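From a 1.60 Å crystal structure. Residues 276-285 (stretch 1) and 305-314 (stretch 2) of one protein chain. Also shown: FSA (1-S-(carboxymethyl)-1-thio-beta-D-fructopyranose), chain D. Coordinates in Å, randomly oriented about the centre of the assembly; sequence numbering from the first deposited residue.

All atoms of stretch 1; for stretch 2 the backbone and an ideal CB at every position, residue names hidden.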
ATOM      1  N   LYS A 276       8.955  10.717  -7.781  1.00 13.08           N
ATOM      2  CA  LYS A 276       9.085   9.575  -6.898  1.00 12.92           C
ATOM      3  C   LYS A 276       9.484   8.328  -7.690  1.00 12.76           C
ATOM      4  O   LYS A 276       8.857   7.988  -8.703  1.00 12.42           O
ATOM      5  CB  LYS A 276       7.775   9.324  -6.150  1.00 13.15           C
ATOM      6  CG  LYS A 276       7.903   8.217  -5.103  1.00 15.92           C
ATOM      7  CD  LYS A 276       6.558   7.768  -4.615  1.00 21.62           C
ATOM      8  CE  LYS A 276       6.408   6.283  -4.794  1.00 23.23           C
ATOM      9  NZ  LYS A 276       4.967   5.963  -4.793  1.00 25.67           N
ATOM     10  N   ILE A 277      10.513   7.642  -7.194  1.00 12.25           N
ATOM     11  CA  ILE A 277      11.064   6.437  -7.833  1.00 13.31           C
ATOM     12  C   ILE A 277      11.171   5.310  -6.810  1.00 13.19           C
ATOM     13  O   ILE A 277      11.648   5.523  -5.691  1.00 13.72           O
ATOM     14  CB  ILE A 277      12.494   6.700  -8.402  1.00 13.64           C
ATOM     15  CG1 ILE A 277      12.493   7.904  -9.345  1.00 15.76           C
ATOM     16  CG2 ILE A 277      13.034   5.465  -9.126  1.00 14.29           C
ATOM     17  CD1 ILE A 277      13.534   8.921  -8.993  1.00 17.87           C
ATOM     18  N   CYS A 278      10.730   4.118  -7.204  1.00 13.40           N
ATOM     19  CA  CYS A 278      10.902   2.913  -6.394  1.00 13.89           C
ATOM     20  C   CYS A 278      11.717   1.883  -7.162  1.00 14.59           C
ATOM     21  O   CYS A 278      11.431   1.619  -8.330  1.00 14.03           O
ATOM     22  CB  CYS A 278       9.560   2.282  -6.053  1.00 14.70           C
ATOM     23  SG  CYS A 278       8.542   3.282  -4.944  1.00 16.90           S
ATOM     24  N   ASP A 279      12.721   1.317  -6.494  1.00 14.33           N
ATOM     25  CA  ASP A 279      13.421   0.128  -6.986  1.00 14.73           C
ATOM     26  C   ASP A 279      12.605  -1.110  -6.636  1.00 14.83           C
ATOM     27  O   ASP A 279      12.290  -1.328  -5.473  1.00 14.71           O
ATOM     28  CB  ASP A 279      14.835   0.031  -6.396  1.00 15.06           C
ATOM     29  CG  ASP A 279      14.860   0.019  -4.854  1.00 16.84           C
ATOM     30  OD1 ASP A 279      14.262   0.924  -4.213  1.00 16.42           O
ATOM     31  OD2 ASP A 279      15.504  -0.894  -4.277  1.00 18.15           O
ATOM     32  N   GLU A 280      12.263  -1.925  -7.630  1.00 14.78           N
ATOM     33  CA  GLU A 280      11.476  -3.124  -7.355  1.00 15.16           C
ATOM     34  C   GLU A 280      12.334  -4.287  -6.840  1.00 15.02           C
ATOM     35  O   GLU A 280      13.460  -4.508  -7.287  1.00 15.67           O
ATOM     36  CB  GLU A 280      10.629  -3.526  -8.582  1.00 15.80           C
ATOM     37  CG  GLU A 280       9.677  -4.725  -8.388  1.00 16.67           C
ATOM     38  CD  GLU A 280       8.566  -4.532  -7.331  1.00 19.01           C
ATOM     39  OE1 GLU A 280       8.333  -3.387  -6.875  1.00 19.84           O
ATOM     40  OE2 GLU A 280       7.929  -5.542  -6.953  1.00 18.49           O
ATOM     41  N   HIS A 281      11.777  -5.001  -5.873  1.00 14.15           N
ATOM     42  CA  HIS A 281      12.415  -6.154  -5.233  1.00 13.39           C
ATOM     43  C   HIS A 281      11.374  -6.857  -4.377  1.00 13.51           C
ATOM     44  O   HIS A 281      10.281  -6.306  -4.162  1.00 12.54           O
ATOM     45  CB  HIS A 281      13.633  -5.722  -4.404  1.00 13.54           C
ATOM     46  CG  HIS A 281      13.333  -4.669  -3.379  1.00 13.24           C
ATOM     47  ND1 HIS A 281      12.650  -4.937  -2.212  1.00 14.35           N
ATOM     48  CD2 HIS A 281      13.621  -3.346  -3.352  1.00 14.44           C
ATOM     49  CE1 HIS A 281      12.540  -3.828  -1.504  1.00 13.90           C
ATOM     50  NE2 HIS A 281      13.131  -2.850  -2.165  1.00 13.01           N
ATOM     51  N   PRO A 282      11.653  -8.107  -3.942  1.00 13.15           N
ATOM     52  CA  PRO A 282      10.691  -8.855  -3.132  1.00 13.35           C
ATOM     53  C   PRO A 282      10.464  -8.388  -1.675  1.00 13.05           C
ATOM     54  O   PRO A 282       9.652  -8.998  -0.981  1.00 13.74           O
ATOM     55  CB  PRO A 282      11.232 -10.295  -3.171  1.00 13.48           C
ATOM     56  CG  PRO A 282      12.219 -10.301  -4.320  1.00 13.13           C
ATOM     57  CD  PRO A 282      12.819  -8.950  -4.293  1.00 13.81           C
ATOM     58  N   GLY A 283      11.144  -7.327  -1.251  1.00 13.34           N
ATOM     59  CA  GLY A 283      10.885  -6.714   0.053  1.00 13.83           C
ATOM     60  C   GLY A 283      11.938  -6.990   1.107  1.00 14.64           C
ATOM     61  O   GLY A 283      12.728  -7.939   0.974  1.00 14.48           O
ATOM     62  N   TYR A 284      11.964  -6.132   2.131  1.00 14.14           N
ATOM     63  CA  TYR A 284      12.778  -6.333   3.344  1.00 14.95           C
ATOM     64  C   TYR A 284      11.883  -6.728   4.511  1.00 15.88           C
ATOM     65  O   TYR A 284      10.871  -6.070   4.779  1.00 15.26           O
ATOM     66  CB  TYR A 284      13.484  -5.044   3.749  1.00 15.00           C
ATOM     67  CG  TYR A 284      14.580  -4.584   2.840  1.00 15.24           C
ATOM     68  CD1 TYR A 284      15.893  -4.996   3.053  1.00 15.76           C
ATOM     69  CD2 TYR A 284      14.322  -3.701   1.788  1.00 16.11           C
ATOM     70  CE1 TYR A 284      16.912  -4.572   2.221  1.00 15.25           C
ATOM     71  CE2 TYR A 284      15.337  -3.255   0.951  1.00 14.84           C
ATOM     72  CZ  TYR A 284      16.635  -3.705   1.169  1.00 16.00           C
ATOM     73  OH  TYR A 284      17.649  -3.273   0.352  1.00 17.81           O
ATOM     74  N   THR A 285      12.259  -7.789   5.214  1.00 16.26           N
ATOM     75  CA  THR A 285      11.670  -8.074   6.516  1.00 17.48           C
ATOM     76  C   THR A 285      12.584  -7.511   7.611  1.00 18.44           C
ATOM     77  O   THR A 285      13.685  -7.041   7.331  1.00 18.19           O
ATOM     78  CB  THR A 285      11.495  -9.583   6.741  1.00 17.43           C
ATOM     79  OG1 THR A 285      12.774 -10.222   6.575  1.00 18.44           O
ATOM     80  CG2 THR A 285      10.479 -10.171   5.755  1.00 17.30           C
ATOM     81  N   UNK A 305      17.027   5.088   2.961  1.00 14.92           N
ATOM     82  CA  UNK A 305      16.960   3.746   2.394  1.00 15.30           C
ATOM     83  C   UNK A 305      18.348   3.095   2.459  1.00 15.42           C
ATOM     84  O   UNK A 305      19.337   3.815   2.552  1.00 15.62           O
ATOM     85  CB  UNK A 305      16.447   3.791   0.953  1.00 15.30           C
ATOM     86  N   UNK A 306      18.410   1.750   2.419  1.00 15.86           N
ATOM     87  CA  UNK A 306      19.724   1.077   2.347  1.00 16.28           C
ATOM     88  C   UNK A 306      20.523   1.537   1.135  1.00 17.75           C
ATOM     89  O   UNK A 306      19.943   1.809   0.082  1.00 17.25           O
ATOM     90  CB  UNK A 306      19.545  -0.442   2.296  1.00 16.28           C
ATOM     91  N   UNK A 307      21.850   1.606   1.268  1.00 18.39           N
ATOM     92  CA  UNK A 307      22.685   2.005   0.141  1.00 19.67           C
ATOM     93  C   UNK A 307      22.506   1.090  -1.070  1.00 19.56           C
ATOM     94  O   UNK A 307      22.546   1.561  -2.203  1.00 19.74           O
ATOM     95  CB  UNK A 307      24.155   2.020   0.564  1.00 19.67           C
ATOM     96  N   UNK A 308      22.285  -0.204  -0.834  1.00 19.09           N
ATOM     97  CA  UNK A 308      22.057  -1.143  -1.931  1.00 19.45           C
ATOM     98  C   UNK A 308      20.795  -0.764  -2.721  1.00 18.47           C
ATOM     99  O   UNK A 308      20.753  -0.924  -3.951  1.00 18.86           O
ATOM    100  CB  UNK A 308      21.936  -2.570  -1.391  1.00 19.45           C
ATOM    101  N   UNK A 309      19.793  -0.233  -2.009  1.00 17.33           N
ATOM    102  CA  UNK A 309      18.559   0.252  -2.646  1.00 16.74           C
ATOM    103  C   UNK A 309      18.813   1.483  -3.504  1.00 16.43           C
ATOM    104  O   UNK A 309      18.313   1.579  -4.627  1.00 16.38           O
ATOM    105  CB  UNK A 309      17.504   0.574  -1.585  1.00 16.74           C
ATOM    106  N   UNK A 310      19.605   2.422  -2.988  1.00 16.25           N
ATOM    107  CA  UNK A 310      20.070   3.540  -3.800  1.00 17.11           C
ATOM    108  C   UNK A 310      20.740   3.066  -5.094  1.00 16.73           C
ATOM    109  O   UNK A 310      20.482   3.613  -6.161  1.00 17.06           O
ATOM    110  CB  UNK A 310      21.043   4.402  -2.993  1.00 17.11           C
ATOM    111  N   UNK A 311      21.614   2.065  -4.994  1.00 17.58           N
ATOM    112  CA  UNK A 311      22.297   1.532  -6.183  1.00 18.11           C
ATOM    113  C   UNK A 311      21.286   1.002  -7.207  1.00 18.04           C
ATOM    114  O   UNK A 311      21.408   1.265  -8.406  1.00 17.92           O
ATOM    115  CB  UNK A 311      23.270   0.420  -5.784  1.00 18.11           C
ATOM    116  N   UNK A 312      20.259   0.301  -6.725  1.00 17.54           N
ATOM    117  CA  UNK A 312      19.221  -0.222  -7.610  1.00 17.52           C
ATOM    118  C   UNK A 312      18.405   0.893  -8.261  1.00 17.18           C
ATOM    119  O   UNK A 312      18.074   0.801  -9.435  1.00 16.58           O
ATOM    120  CB  UNK A 312      18.292  -1.156  -6.832  1.00 17.52           C
ATOM    121  N   UNK A 313      18.107   1.948  -7.496  1.00 16.77           N
ATOM    122  CA  UNK A 313      17.391   3.114  -8.029  1.00 16.39           C
ATOM    123  C   UNK A 313      18.171   3.770  -9.166  1.00 16.27           C
ATOM    124  O   UNK A 313      17.606   4.057 -10.220  1.00 15.51           O
ATOM    125  CB  UNK A 313      17.132   4.134  -6.918  1.00 16.39           C
ATOM    126  N   UNK A 314      19.465   4.000  -8.951  1.00 16.26           N
ATOM    127  CA  UNK A 314      20.302   4.667  -9.954  1.00 17.02           C
ATOM    128  C   UNK A 314      20.509   3.785 -11.183  1.00 16.94           C
ATOM    129  O   UNK A 314      20.614   4.303 -12.296  1.00 17.13           O
ATOM    130  CB  UNK A 314      21.656   5.044  -9.350  1.00 17.02           C
TER
HETATM  131  OAB FSA D 501      -0.614  -2.273  -6.833  1.00 21.90           O
HETATM  132  CAL FSA D 501       0.064  -1.709  -7.718  1.00 22.15           C
HETATM  133  OAA FSA D 501      -0.384  -1.511  -8.877  1.00 24.18           O
HETATM  134  CAH FSA D 501       1.482  -1.255  -7.439  1.00 19.02           C
HETATM  135  SAK FSA D 501       2.047  -1.746  -5.842  1.00 17.22           S
HETATM  136  C1  FSA D 501       3.684  -1.095  -6.032  1.00 15.24           C
HETATM  137  C2  FSA D 501       4.662  -1.772  -5.060  1.00 14.53           C
HETATM  138  O2  FSA D 501       5.826  -0.946  -4.892  1.00 15.28           O
HETATM  139  C3  FSA D 501       5.093  -3.148  -5.577  1.00 14.63           C
HETATM  140  O3  FSA D 501       5.855  -3.005  -6.786  1.00 16.16           O
HETATM  141  C4  FSA D 501       5.866  -3.944  -4.521  1.00 13.28           C
HETATM  142  O4  FSA D 501       6.075  -5.287  -4.988  1.00 14.22           O
HETATM  143  C5  FSA D 501       5.111  -4.007  -3.189  1.00 12.33           C
HETATM  144  O5  FSA D 501       3.950  -4.835  -3.295  1.00 12.84           O
HETATM  145  C6  FSA D 501       4.728  -2.599  -2.758  1.00 13.35           C
HETATM  146  O6  FSA D 501       3.972  -1.963  -3.804  1.00 13.74           O

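Strand 276-279 of stretch 1 meets a helix in stretch 2 at 110° between their N-to-C directions. At position 305 the CA-to-CB bond points sideways and nothing of stretch 1 lies within 5.5 Å of the ideal CB, so many residues would serve; it is Ile 305, which makes no contact here.

Position 306 directly precedes the helix. Its phi of -57° is compatible with proline, and its ideal CB lies 3.9 Å from Tyr 284 OH, so a compact apolar group or a small polar one would suit. Pro 306 is found, at the N-cap, its CG 3.9 Å from Tyr 284 CZ in an apolar contact.

Position 307 points away, leaving the choice open; it is Lys 307. At 308 the bond runs sideways, but the ideal CB is 4.7 Å from Tyr 284 OH, a hydroxyl that an acceptor such as Glu, Gln or Asp could approach. The residue is Glu 308: Tyr 284 OH donates a hydrogen bond to Glu 308 OE2 over 2.7 Å.

Position 309 points toward stretch 1, its ideal CB 3.7 Å from Asp 279 OD2. With that atom so near, a small residue such as Ala, Gly or Ser is favoured. Ala 309 fits, its CB 3.6 Å from Asp 279 OD2.

Positions 310 and 311 point away and sideways, respectively, out of reach of stretch 1; they are Glu 310 and Thr 311.

Position 312 points toward stretch 1, with its ideal CB 3.7 Å from Asp 279 CB. The carboxylate invites a base, Lys or Arg, and the tyrosine hydroxyl beyond favours one with several donors. Arg 312 forms a salt bridge with Asp 279: its NE and NH2 donate to Asp 279 OD2 at 2.7 and 3.0 Å. NH2 also donates to Tyr 284 OH at 2.9 Å, so that hydroxyl accepts from the arginine while donating to Glu 308. His 281 CG lies over one face of the guanidinium, and Arg 312 NH1 completes a salt bridge to Glu 308 OE1 at 3.4 Å.

At 313 the bond is sideways, yet the ideal CB is 4.8 Å from Ile 277 CG2, suiting Val, Ile or Leu. Val 313 packs its CG1 4.0 Å from Ile 277 CG2, while its CG2 lies 3.7 Å from Asp 279 OD1.

Position 314 points away; it is Arg 314, whose NE is 3.1 Å from Glu 310 OE2 in a salt bridge.

Stretch 2, residues 305-314: IPKEAETRVR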
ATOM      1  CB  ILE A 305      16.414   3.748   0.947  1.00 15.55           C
ATOM      2  CG1 ILE A 305      17.293   4.589   0.009  1.00 16.32           C
ATOM      3  CG2 ILE A 305      14.962   4.263   0.933  1.00 15.15           C
ATOM      4  CD1 ILE A 305      16.961   4.395  -1.455  1.00 15.67           C
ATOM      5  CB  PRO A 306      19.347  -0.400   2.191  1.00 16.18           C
ATOM      6  CG  PRO A 306      17.987  -0.509   2.843  1.00 15.95           C
ATOM      7  CD  PRO A 306      17.308   0.770   2.443  1.00 15.34           C
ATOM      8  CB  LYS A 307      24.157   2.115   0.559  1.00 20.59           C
ATOM      9  CG  LYS A 307      24.448   3.349   1.412  1.00 23.14           C
ATOM     10  CD  LYS A 307      24.871   4.552   0.575  1.00 28.45           C
ATOM     11  CE  LYS A 307      26.383   4.560   0.339  1.00 30.69           C
ATOM     12  NZ  LYS A 307      26.859   5.798  -0.353  1.00 33.64           N
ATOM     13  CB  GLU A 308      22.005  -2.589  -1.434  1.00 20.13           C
ATOM     14  CG  GLU A 308      20.898  -2.876  -0.435  1.00 24.61           C
ATOM     15  CD  GLU A 308      20.613  -4.354  -0.265  1.00 30.12           C
ATOM     16  OE1 GLU A 308      21.058  -5.168  -1.123  1.00 33.57           O
ATOM     17  OE2 GLU A 308      19.938  -4.697   0.729  1.00 31.46           O
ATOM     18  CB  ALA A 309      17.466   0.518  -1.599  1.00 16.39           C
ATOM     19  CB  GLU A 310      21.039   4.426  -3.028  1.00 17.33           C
ATOM     20  CG  GLU A 310      21.709   5.479  -3.902  1.00 18.96           C
ATOM     21  CD  GLU A 310      22.546   6.470  -3.106  1.00 21.58           C
ATOM     22  OE1 GLU A 310      23.014   6.110  -2.003  1.00 26.14           O
ATOM     23  OE2 GLU A 310      22.743   7.609  -3.583  1.00 23.83           O
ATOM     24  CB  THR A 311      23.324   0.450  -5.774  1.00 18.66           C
ATOM     25  OG1 THR A 311      24.256   1.049  -4.874  1.00 20.48           O
ATOM     26  CG2 THR A 311      24.080  -0.093  -6.982  1.00 19.03           C
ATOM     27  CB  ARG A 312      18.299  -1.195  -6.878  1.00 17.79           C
ATOM     28  CG  ARG A 312      18.982  -2.473  -6.417  1.00 18.55           C
ATOM     29  CD  ARG A 312      17.967  -3.458  -5.865  1.00 18.74           C
ATOM     30  NE  ARG A 312      17.293  -2.942  -4.662  1.00 17.17           N
ATOM     31  CZ  ARG A 312      17.597  -3.285  -3.412  1.00 19.36           C
ATOM     32  NH1 ARG A 312      18.569  -4.157  -3.152  1.00 19.79           N
ATOM     33  NH2 ARG A 312      16.922  -2.751  -2.411  1.00 17.49           N
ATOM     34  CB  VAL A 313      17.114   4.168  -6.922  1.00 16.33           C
ATOM     35  CG1 VAL A 313      16.677   5.507  -7.510  1.00 17.05           C
ATOM     36  CG2 VAL A 313      16.081   3.649  -5.935  1.00 16.53           C
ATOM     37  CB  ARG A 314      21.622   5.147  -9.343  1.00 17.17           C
ATOM     38  CG  ARG A 314      21.407   6.124  -8.179  1.00 18.50           C
ATOM     39  CD  ARG A 314      22.663   6.866  -7.791  1.00 20.38           C
ATOM     40  NE  ARG A 314      22.435   7.772  -6.665  1.00 20.79           N
ATOM     41  CZ  ARG A 314      21.886   8.983  -6.757  1.00 20.62           C
ATOM     42  NH1 ARG A 314      21.737   9.715  -5.660  1.00 21.25           N
ATOM     43  NH2 ARG A 314      21.480   9.463  -7.931  1.00 20.38           N
TER
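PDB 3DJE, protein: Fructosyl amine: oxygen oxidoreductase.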